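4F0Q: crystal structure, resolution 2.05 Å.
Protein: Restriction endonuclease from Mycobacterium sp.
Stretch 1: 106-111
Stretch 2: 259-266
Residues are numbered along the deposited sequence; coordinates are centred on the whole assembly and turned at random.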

# COMPACT_ATOMS: atom_id res chain seq x y z
N ASP A 106 -21.61 -2.71 8.95
CA ASP A 106 -20.32 -3.15 9.47
C ASP A 106 -20.06 -2.44 10.79
O ASP A 106 -19.23 -1.53 10.87
CB ASP A 106 -19.20 -2.85 8.47
CG ASP A 106 -17.86 -3.38 8.92
OD1 ASP A 106 -17.84 -4.38 9.68
OD2 ASP A 106 -16.83 -2.81 8.53
N LEU A 107 -20.77 -2.86 11.83
CA LEU A 107 -20.72 -2.19 13.13
C LEU A 107 -19.42 -2.46 13.88
O LEU A 107 -19.10 -1.78 14.85
CB LEU A 107 -21.93 -2.59 13.98
CG LEU A 107 -23.30 -2.30 13.36
CD1 LEU A 107 -24.41 -2.67 14.32
CD2 LEU A 107 -23.41 -0.84 12.94
N ASP A 108 -18.67 -3.47 13.43
CA ASP A 108 -17.37 -3.77 14.03
C ASP A 108 -16.34 -2.71 13.68
O ASP A 108 -15.39 -2.48 14.42
CB ASP A 108 -16.88 -5.15 13.59
CG ASP A 108 -17.57 -6.28 14.32
OD1 ASP A 108 -18.66 -6.04 14.89
OD2 ASP A 108 -17.03 -7.40 14.34
N HIS A 109 -16.54 -2.05 12.54
CA HIS A 109 -15.65 -0.99 12.11
C HIS A 109 -16.38 0.35 12.03
O HIS A 109 -15.88 1.31 11.45
CB HIS A 109 -15.01 -1.32 10.76
CG HIS A 109 -14.21 -2.59 10.77
ND1 HIS A 109 -14.77 -3.82 10.53
CD2 HIS A 109 -12.89 -2.80 11.00
CE1 HIS A 109 -13.83 -4.75 10.61
NE2 HIS A 109 -12.68 -4.16 10.89
N GLY A 110 -17.56 0.40 12.63
CA GLY A 110 -18.32 1.63 12.76
C GLY A 110 -18.73 2.29 11.46
O GLY A 110 -18.86 3.51 11.39
N HIS A 111 -18.93 1.49 10.42
CA HIS A 111 -19.38 2.03 9.14
C HIS A 111 -20.67 1.36 8.67
O HIS A 111 -20.84 0.15 8.78
CB HIS A 111 -18.30 1.89 8.06
CG HIS A 111 -18.72 2.42 6.73
ND1 HIS A 111 -19.35 1.65 5.78
CD2 HIS A 111 -18.59 3.66 6.18
CE1 HIS A 111 -19.60 2.38 4.71
NE2 HIS A 111 -19.15 3.60 4.93
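Stretch 2 259-266: IRRRVLAS

Stretch 1 is a tight reversal of the chain. A type I beta turn runs from Asp 106 to His 109, closed by a hydrogen bond from His 109 N to Asp 106 O at 3.2 Å. The ends are tied by two more backbone hydrogen bonds, Asp 106 N to His 111 O at 3.0 Å and His 111 N to Asp 106 O at 3.1 Å. Gly 110 has positive phi (62°), which favours glycine.

Stretch 2 is extended over most of its length. It passes the turn in the opposite direction: Asp 108 faces Val 263, His 109 faces Arg 262 and Gly 110 faces Arg 261, with CA to CA distances of 4.6, 5.0 and 4.3 Å. One backbone hydrogen bond joins the two, from Val 263 N to Asp 108 O at 2.9 Å and nearly straight. The same oxygen receives a CA-H...O contact from Arg 262 CA at 3.5 Å. Gly 110 N lies 3.0 Å from Arg 261 O, but the angle is too poor for a hydrogen bond. A CB on Gly 110 would point toward stretch 2 and clash with Arg 261 O.

The side chain of Arg 261 is fully extended through chi3. Its CA-to-CB bond points sideways, yet its end reaches the turn. Arg 261 NH1 gives a weak hydrogen bond to Leu 107 O at 2.6 Å, with the oxygen near the guanidinium plane. A water links Arg 261 NH1, at 2.5 Å, to Asp 108 OD1, at 2.9 Å.

The CA-to-CB bond of Arg 260 points toward stretch 1. Its aliphatic part packs against two carbonyl oxygens, with Arg 260 CG 3.3 Å from Gly 110 O and Arg 260 CD 3.4 Å from His 109 O. The guanidinium of Arg 262 has His 109 CD2 over one face, 4.4 Å from Arg 262 NE. Ala 265 CB lies 3.8 Å from Asp 108 OD2, a van der Waals contact with the carboxylate.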

# COMPACT_ATOMS: atom_id res chain seq x y z
N ILE A 259 -13.26 8.78 15.56
CA ILE A 259 -14.41 8.64 16.46
C ILE A 259 -15.34 7.50 16.08
O ILE A 259 -16.41 7.34 16.66
CB ILE A 259 -15.23 9.94 16.56
CG1 ILE A 259 -15.76 10.34 15.18
CG2 ILE A 259 -14.38 11.06 17.15
CD1 ILE A 259 -16.51 11.65 15.18
N ARG A 260 -14.93 6.69 15.10
CA ARG A 260 -15.74 5.56 14.66
C ARG A 260 -15.74 4.44 15.69
O ARG A 260 -14.72 4.18 16.33
CB ARG A 260 -15.24 5.04 13.31
CG ARG A 260 -16.21 5.27 12.16
CD ARG A 260 -15.68 4.66 10.87
NE ARG A 260 -14.49 5.35 10.39
CZ ARG A 260 -14.51 6.30 9.46
NH1 ARG A 260 -15.66 6.66 8.91
NH2 ARG A 260 -13.38 6.88 9.07
N ARG A 261 -16.88 3.78 15.83
CA ARG A 261 -17.01 2.65 16.75
C ARG A 261 -16.13 1.48 16.30
O ARG A 261 -16.08 1.15 15.12
CB ARG A 261 -18.47 2.20 16.86
CG ARG A 261 -18.70 1.02 17.78
CD ARG A 261 -20.17 0.65 17.87
NE ARG A 261 -20.41 -0.45 18.79
CZ ARG A 261 -20.50 -1.72 18.44
NH1 ARG A 261 -20.36 -2.07 17.16
NH2 ARG A 261 -20.73 -2.66 19.35
N ARG A 262 -15.44 0.87 17.26
CA ARG A 262 -14.54 -0.24 16.96
C ARG A 262 -14.78 -1.42 17.88
O ARG A 262 -14.86 -1.27 19.10
CB ARG A 262 -13.08 0.23 17.08
CG ARG A 262 -12.05 -0.84 16.74
CD ARG A 262 -12.13 -1.24 15.28
NE ARG A 262 -10.96 -2.01 14.87
CZ ARG A 262 -10.88 -3.34 14.95
NH1 ARG A 262 -11.89 -4.04 15.43
NH2 ARG A 262 -9.77 -3.95 14.56
N VAL A 263 -14.92 -2.61 17.29
CA VAL A 263 -15.06 -3.83 18.06
C VAL A 263 -13.94 -4.80 17.73
O VAL A 263 -13.81 -5.25 16.59
CB VAL A 263 -16.41 -4.52 17.79
CG1 VAL A 263 -16.47 -5.86 18.51
CG2 VAL A 263 -17.56 -3.63 18.23
N LEU A 264 -13.12 -5.12 18.73
CA LEU A 264 -12.02 -6.06 18.54
C LEU A 264 -12.53 -7.49 18.44
O LEU A 264 -12.88 -8.11 19.44
CB LEU A 264 -11.00 -5.94 19.67
CG LEU A 264 -10.19 -4.64 19.73
CD1 LEU A 264 -9.20 -4.66 20.88
CD2 LEU A 264 -9.47 -4.39 18.41
N ALA A 265 -12.58 -8.00 17.21
CA ALA A 265 -13.06 -9.35 16.97
C ALA A 265 -12.09 -10.13 16.10
O ALA A 265 -11.21 -9.55 15.46
CB ALA A 265 -14.43 -9.31 16.32
N SER A 266 -12.24 -11.45 16.08
CA SER A 266 -11.40 -12.31 15.26
C SER A 266 -11.60 -11.99 13.78
O SER A 266 -12.72 -11.93 13.29
CB SER A 266 -11.71 -13.78 15.53
OG SER A 266 -10.96 -14.62 14.67
O HOH W 1 -20.58 -4.45 16.37